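Local atomic coordinates of concanavalin A-like lectin protein kinase family protein (Theobroma cacao, PDB entry 6CTH), a protein that probably transfers phosphate from ATP to protein substrates through its kinase domain and is bound in this crystal to an oxindole inhibitor. Residues L267-P272 with L276-R281; Y128-G133 with E197-S202; V283-V286 with E290-L293. All coordinates share one frame; numbering follows the deposited sequence.

Contact 1. Residues L267-P272 with L276-R281; sequences LWCAHP and LRPSIR
Cys269 and Arg277 bring their CA atoms to 5.1 Å as the chain leaves helix 256-269 at Ala270, turns back, and runs past that helix end toward the N-cap, Ser279, of helix 280-287. Pro278 lies over one face of the Trp268 indole, its CB 3.5 Å from the centroid of the six-membered ring and almost on the ring normal, a close CH-pi contact; CG of the same proline also rests against SG of Cys269. With CG of Trp268 beside the carbonyl carbon (chi1 -169°), the indole turns one face to the proline. Arg277 carries the polar half. Its extended chain passes the Cys269 carbonyl and delivers the guanidinium side-on to His271 O, which takes NE at 2.7 Å and NH2 at 2.9 Å, both with the oxygen in the guanidinium plane. In protein kinases this is the conserved arginine before the last helix of the C-lobe, and here, as in the family, its NH1 makes a salt bridge to Glu187 of the APE motif that ends the activation segment. Leu276 covers a face of the His271 imidazole, CD1 standing 3.8 Å from the ring centroid, while Trp234 meets the same histidine edge-to-face.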
# COMPACT_ATOMS: atom_id res chain seq x y z
N LEU A 267 4.95 -12.40 -9.03
CA LEU A 267 6.37 -12.76 -9.21
C LEU A 267 7.03 -11.92 -10.30
O LEU A 267 8.17 -11.51 -10.17
CB LEU A 267 6.48 -14.27 -9.53
CG LEU A 267 5.98 -15.23 -8.44
CD1 LEU A 267 5.97 -16.64 -9.00
CD2 LEU A 267 6.86 -15.09 -7.21
N TRP A 268 6.34 -11.71 -11.41
CA TRP A 268 6.82 -10.86 -12.51
C TRP A 268 7.19 -9.48 -12.02
O TRP A 268 8.23 -8.94 -12.38
CB TRP A 268 5.72 -10.81 -13.55
CG TRP A 268 5.98 -10.24 -14.89
CD1 TRP A 268 7.17 -10.19 -15.57
CD2 TRP A 268 4.98 -9.76 -15.80
NE1 TRP A 268 6.97 -9.65 -16.83
CE2 TRP A 268 5.64 -9.39 -17.00
CE3 TRP A 268 3.59 -9.58 -15.71
CZ2 TRP A 268 4.96 -8.86 -18.11
CZ3 TRP A 268 2.91 -9.03 -16.83
CH2 TRP A 268 3.60 -8.73 -18.02
N CYS A 269 6.31 -8.92 -11.19
CA CYS A 269 6.46 -7.60 -10.61
C CYS A 269 7.61 -7.62 -9.62
O CYS A 269 8.38 -6.68 -9.57
CB CYS A 269 5.17 -7.15 -9.91
SG CYS A 269 3.90 -6.69 -11.12
N ALA A 270 7.76 -8.73 -8.90
CA ALA A 270 8.82 -8.86 -7.92
C ALA A 270 10.11 -9.44 -8.46
O ALA A 270 10.96 -9.92 -7.68
CB ALA A 270 8.30 -9.66 -6.72
N HIS A 271 10.33 -9.35 -9.76
CA HIS A 271 11.55 -9.88 -10.33
C HIS A 271 12.77 -9.18 -9.76
O HIS A 271 12.79 -7.96 -9.70
CB HIS A 271 11.53 -9.63 -11.84
CG HIS A 271 11.92 -10.81 -12.66
ND1 HIS A 271 13.19 -11.35 -12.64
CD2 HIS A 271 11.21 -11.56 -13.54
CE1 HIS A 271 13.24 -12.38 -13.46
NE2 HIS A 271 12.05 -12.53 -14.02
N PRO A 272 13.80 -9.93 -9.36
CA PRO A 272 15.00 -9.27 -8.86
C PRO A 272 15.62 -8.27 -9.82
O PRO A 272 16.11 -7.23 -9.39
CB PRO A 272 15.98 -10.45 -8.58
CG PRO A 272 15.04 -11.58 -8.30
CD PRO A 272 13.89 -11.40 -9.23
N LEU A 276 13.27 -6.59 -16.07
CA LEU A 276 12.32 -7.63 -16.46
C LEU A 276 10.95 -7.44 -15.88
O LEU A 276 10.06 -8.27 -16.11
CB LEU A 276 12.88 -9.00 -16.02
CG LEU A 276 14.26 -9.40 -16.56
CD1 LEU A 276 14.58 -10.86 -16.19
CD2 LEU A 276 14.33 -9.25 -18.08
N ARG A 277 10.75 -6.38 -15.07
CA ARG A 277 9.45 -6.12 -14.50
C ARG A 277 8.56 -5.43 -15.52
O ARG A 277 9.05 -4.65 -16.36
CB ARG A 277 9.57 -5.24 -13.24
CG ARG A 277 10.37 -5.90 -12.11
CD ARG A 277 10.55 -5.01 -10.91
NE ARG A 277 11.69 -5.48 -10.12
CZ ARG A 277 12.58 -4.70 -9.55
NH1 ARG A 277 12.43 -3.38 -9.52
NH2 ARG A 277 13.63 -5.24 -8.99
N PRO A 278 7.25 -5.70 -15.45
CA PRO A 278 6.30 -5.07 -16.34
C PRO A 278 6.01 -3.63 -15.97
O PRO A 278 6.28 -3.22 -14.85
CB PRO A 278 5.03 -5.88 -16.11
CG PRO A 278 5.12 -6.30 -14.66
CD PRO A 278 6.58 -6.57 -14.47
N SER A 279 5.41 -2.89 -16.91
CA SER A 279 4.73 -1.68 -16.58
C SER A 279 3.41 -2.00 -15.88
O SER A 279 2.83 -3.07 -16.06
CB SER A 279 4.43 -0.82 -17.81
OG SER A 279 3.47 -1.44 -18.65
N ILE A 280 2.89 -1.04 -15.11
CA ILE A 280 1.64 -1.31 -14.43
C ILE A 280 0.48 -1.47 -15.46
O ILE A 280 -0.46 -2.20 -15.21
CB ILE A 280 1.32 -0.27 -13.33
CG1 ILE A 280 0.19 -0.76 -12.42
CG2 ILE A 280 1.05 1.09 -13.92
CD1 ILE A 280 0.57 -1.92 -11.56
N ARG A 281 0.55 -0.79 -16.59
CA ARG A 281 -0.47 -1.00 -17.62
C ARG A 281 -0.47 -2.45 -18.14
O ARG A 281 -1.53 -3.04 -18.33
CB ARG A 281 -0.31 0.02 -18.75
CG ARG A 281 -1.46 -0.03 -19.73
CD ARG A 281 -1.35 1.04 -20.82
NE ARG A 281 -1.17 2.42 -20.36
CZ ARG A 281 -2.13 3.25 -20.05
NH1 ARG A 281 -3.36 2.82 -20.01
NH2 ARG A 281 -1.83 4.46 -19.69

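Contact 2. Residues Y128-G133 with E197-S202; sequences YLHEEG and ESDVYS
His130 and Asp199 meet next to the catalytic loop of the kinase, where helices 112-132 and 196-212 approach the HRD sequence His139-Arg140-Asp141. NE2 of His130 gives its hydrogen to OD2 of Asp199 at 2.9 Å, in a bond that is practically straight (177°). The oxygen lies in the imidazole plane and receives the N-H on its anti lone pair, the one turned from OD1; ring and carboxylate are themselves nearly coplanar, 5° apart. CB of Asp199 comes to the same ring edge, 3.4 Å from NE2, and CG2 of Val200 reaches the edge more loosely at CE1, 4.4 Å away. The torsion of Asp199 about CA-CB (chi1 -93°) departs from a staggered position, perhaps because the carboxylate is drawn toward several donors: OD2 also accepts the backbone N-H of His139, and OD1 that of Arg140. Three N-H groups thus hold this buried carboxylate in place and would probably favour its charged form. Asp199 opens the DVYSFGV sequence of helix 196-212, and its hold on the HRD backbone is the familiar tie by which the conserved aspartate of helix F supports the catalytic loop in eukaryotic protein kinases.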
# COMPACT_ATOMS: atom_id res chain seq x y z
N TYR A 128 -2.46 5.52 -12.46
CA TYR A 128 -2.73 6.98 -12.35
C TYR A 128 -1.48 7.72 -11.88
O TYR A 128 -1.05 8.75 -12.45
CB TYR A 128 -3.91 7.21 -11.47
CG TYR A 128 -4.19 8.69 -11.14
CD1 TYR A 128 -4.85 9.48 -12.04
CD2 TYR A 128 -3.81 9.26 -9.93
CE1 TYR A 128 -5.12 10.83 -11.77
CE2 TYR A 128 -4.07 10.59 -9.64
CZ TYR A 128 -4.75 11.37 -10.55
OH TYR A 128 -4.97 12.68 -10.23
N LEU A 129 -0.82 7.19 -10.84
CA LEU A 129 0.39 7.80 -10.36
C LEU A 129 1.49 7.84 -11.40
O LEU A 129 2.14 8.89 -11.59
CB LEU A 129 0.90 7.08 -9.07
CG LEU A 129 0.05 7.19 -7.80
CD1 LEU A 129 0.68 6.38 -6.68
CD2 LEU A 129 -0.18 8.63 -7.39
N HIS A 130 1.74 6.74 -12.07
CA HIS A 130 2.90 6.64 -12.96
C HIS A 130 2.69 7.33 -14.29
O HIS A 130 3.67 7.82 -14.86
CB HIS A 130 3.29 5.19 -13.22
CG HIS A 130 3.94 4.53 -12.03
ND1 HIS A 130 4.29 3.18 -12.02
CD2 HIS A 130 4.24 5.03 -10.81
CE1 HIS A 130 4.83 2.90 -10.84
NE2 HIS A 130 4.82 3.99 -10.08
N GLU A 131 1.45 7.38 -14.77
CA GLU A 131 1.23 7.71 -16.19
C GLU A 131 0.20 8.78 -16.47
O GLU A 131 0.17 9.22 -17.63
CB GLU A 131 0.79 6.46 -16.93
CG GLU A 131 1.79 5.31 -16.91
CD GLU A 131 3.18 5.66 -17.45
OE1 GLU A 131 3.28 6.61 -18.31
OE2 GLU A 131 4.20 5.02 -17.01
N GLU A 132 -0.67 9.11 -15.53
CA GLU A 132 -1.85 9.96 -15.86
C GLU A 132 -1.78 11.39 -15.43
O GLU A 132 -2.62 12.19 -15.89
CB GLU A 132 -3.11 9.33 -15.31
CG GLU A 132 -3.43 7.97 -15.91
CD GLU A 132 -4.70 7.38 -15.37
OE1 GLU A 132 -5.67 8.12 -15.15
OE2 GLU A 132 -4.79 6.16 -15.29
N GLY A 133 -0.79 11.76 -14.60
CA GLY A 133 -0.62 13.15 -14.14
C GLY A 133 0.29 13.98 -15.00
O GLY A 133 1.04 13.44 -15.83
N GLU A 197 9.66 1.03 -11.78
CA GLU A 197 9.96 -0.41 -11.59
C GLU A 197 10.15 -0.77 -10.09
O GLU A 197 9.79 -1.88 -9.67
CB GLU A 197 11.19 -0.82 -12.40
CG GLU A 197 11.01 -0.84 -13.92
CD GLU A 197 10.92 0.54 -14.51
OE1 GLU A 197 11.51 1.48 -13.94
OE2 GLU A 197 10.18 0.75 -15.51
N SER A 198 10.72 0.12 -9.29
CA SER A 198 10.77 -0.12 -7.85
C SER A 198 9.37 -0.09 -7.18
O SER A 198 9.11 -0.89 -6.31
CB SER A 198 11.83 0.75 -7.12
OG SER A 198 11.46 2.11 -7.05
N ASP A 199 8.49 0.78 -7.67
CA ASP A 199 7.11 0.81 -7.21
C ASP A 199 6.40 -0.49 -7.62
O ASP A 199 5.64 -1.05 -6.84
CB ASP A 199 6.37 2.00 -7.81
CG ASP A 199 6.40 3.23 -6.91
OD1 ASP A 199 6.96 3.16 -5.80
OD2 ASP A 199 5.85 4.27 -7.33
N VAL A 200 6.65 -0.96 -8.84
CA VAL A 200 6.03 -2.20 -9.33
C VAL A 200 6.52 -3.40 -8.46
O VAL A 200 5.75 -4.26 -8.17
CB VAL A 200 6.25 -2.38 -10.87
CG1 VAL A 200 6.02 -3.81 -11.31
CG2 VAL A 200 5.32 -1.43 -11.60
N TYR A 201 7.77 -3.40 -8.05
CA TYR A 201 8.31 -4.45 -7.14
C TYR A 201 7.45 -4.50 -5.87
O TYR A 201 6.92 -5.57 -5.51
CB TYR A 201 9.76 -4.20 -6.88
CG TYR A 201 10.32 -5.24 -5.90
CD1 TYR A 201 10.13 -5.13 -4.53
CD2 TYR A 201 10.97 -6.35 -6.40
CE1 TYR A 201 10.60 -6.11 -3.68
CE2 TYR A 201 11.43 -7.35 -5.55
CZ TYR A 201 11.26 -7.19 -4.22
OH TYR A 201 11.73 -8.19 -3.35
N SER A 202 7.22 -3.34 -5.24
CA SER A 202 6.41 -3.30 -4.02
C SER A 202 5.01 -3.79 -4.29
O SER A 202 4.45 -4.51 -3.50
CB SER A 202 6.32 -1.87 -3.47
OG SER A 202 7.60 -1.28 -3.33

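Contact 3. Residues V283-V286 with E290-L293; sequences VIQV and EAPL
Gln285 lies beside Ala291, and its side chain meets the alanine methyl at its two ends. CB of Gln285 starts 3.9 Å from CB of Ala291. CG then lies beside the backbone N (chi1 -63°), and from there the chain runs extended, CG and CD bowing away from the methyl. At the tip the amide is turned to bring NE2 of Gln285 back to 3.7 Å from CB of Ala291, while OE1 points off. The main chain of Gln285 does the polar work: its O accepts the N-H of Glu290 at 2.9 Å (159° at the hydrogen). CB of Glu290 lies 3.6 Å from O of Gln285.

This is where helix 280-287, the last helix of the kinase C-lobe, gives way to the C-terminal tail, and the bond spans five residues instead of the four of an alpha-helix, drawing the departing chain back over the final turn. One residue further along, a water repeats the spacing: it donates to Val286 O at 2.9 Å and to Ala291 O at 2.8 Å, joining two carbonyls that could not bond each other directly.

Val286 supplies the apolar part with its two branches. CG2 of Val286, beside the backbone N, stands 3.4 Å from Pro292 O and touches the Ala291 methyl more loosely. CG1 of Val286 meets CD2 of Leu293 at 4.2 Å, the two side chains crossing at about a right angle. Val286 also packs on Val265 of helix 256-269, and Ile284 places the same helix against helix 112-132 through Ala123 and Leu127.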
# COMPACT_ATOMS: atom_id res chain seq x y z
N VAL A 283 0.51 -5.07 -16.40
CA VAL A 283 -0.05 -5.82 -15.30
C VAL A 283 -1.56 -5.83 -15.36
O VAL A 283 -2.17 -6.88 -15.22
CB VAL A 283 0.42 -5.21 -13.93
CG1 VAL A 283 -0.41 -5.72 -12.76
CG2 VAL A 283 1.90 -5.50 -13.73
N ILE A 284 -2.17 -4.67 -15.57
CA ILE A 284 -3.62 -4.59 -15.59
C ILE A 284 -4.21 -5.42 -16.74
O ILE A 284 -5.22 -6.11 -16.52
CB ILE A 284 -4.13 -3.13 -15.65
CG1 ILE A 284 -3.78 -2.40 -14.36
CG2 ILE A 284 -5.64 -3.05 -15.92
CD1 ILE A 284 -3.80 -0.89 -14.46
N GLN A 285 -3.56 -5.38 -17.90
CA GLN A 285 -3.99 -6.17 -19.06
C GLN A 285 -3.98 -7.68 -18.70
O GLN A 285 -4.93 -8.41 -19.00
CB GLN A 285 -3.05 -5.94 -20.28
CG GLN A 285 -2.99 -4.55 -20.89
CD GLN A 285 -1.70 -4.33 -21.78
OE1 GLN A 285 -1.20 -3.21 -21.95
NE2 GLN A 285 -1.19 -5.45 -22.37
N VAL A 286 -2.92 -8.15 -18.02
CA VAL A 286 -2.80 -9.56 -17.65
C VAL A 286 -3.84 -9.97 -16.61
O VAL A 286 -4.45 -11.05 -16.72
CB VAL A 286 -1.38 -9.90 -17.20
CG1 VAL A 286 -1.28 -11.33 -16.68
CG2 VAL A 286 -0.41 -9.70 -18.36
N GLU A 290 -6.57 -9.90 -20.82
CA GLU A 290 -6.51 -9.25 -22.12
C GLU A 290 -5.12 -9.41 -22.76
O GLU A 290 -4.90 -8.99 -23.91
CB GLU A 290 -6.88 -7.76 -21.99
CG GLU A 290 -8.30 -7.52 -21.50
CD GLU A 290 -8.69 -6.03 -21.36
OE1 GLU A 290 -8.24 -5.17 -22.16
OE2 GLU A 290 -9.49 -5.70 -20.47
N ALA A 291 -4.18 -10.02 -22.05
CA ALA A 291 -2.83 -10.27 -22.56
C ALA A 291 -2.26 -11.48 -21.89
O ALA A 291 -2.73 -11.83 -20.80
CB ALA A 291 -1.92 -9.06 -22.35
N PRO A 292 -1.24 -12.13 -22.49
CA PRO A 292 -0.81 -13.41 -21.91
C PRO A 292 -0.08 -13.36 -20.57
O PRO A 292 0.59 -12.38 -20.27
CB PRO A 292 0.18 -13.95 -22.96
CG PRO A 292 -0.24 -13.31 -24.21
CD PRO A 292 -0.60 -11.91 -23.80
N LEU A 293 -0.14 -14.48 -19.84
CA LEU A 293 0.61 -14.66 -18.62
C LEU A 293 2.09 -14.49 -18.94
O LEU A 293 2.52 -14.82 -20.04
CB LEU A 293 0.37 -16.04 -18.00
CG LEU A 293 -1.06 -16.28 -17.47
CD1 LEU A 293 -1.23 -17.76 -17.22
CD2 LEU A 293 -1.37 -15.50 -16.21
O HOH W 1 -3.80 -13.18 -18.59

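Contacts 1 and 2 lie about 11 Å apart centre to centre and touch directly: NH1 of Arg277 makes a weak hydrogen bond to Glu197 O at 3.0 Å, and CB of Cys269 packs on Val200 O. Contact 3 shares helix 280-287 with contact 1, their centres about 12 Å apart; CG2 of Val283 reaches CG of Pro278 at 3.4 Å, and CG2 of Val286 reaches CZ3 of the Trp268 ring at 3.7 Å. Contacts 2 and 3, about 17 Å between centres, do not touch. Contact 2 is the one near the catalytic machinery, the Asp199 side chain being about 11 Å from the magnesium ion held by Asp141 and Asp159.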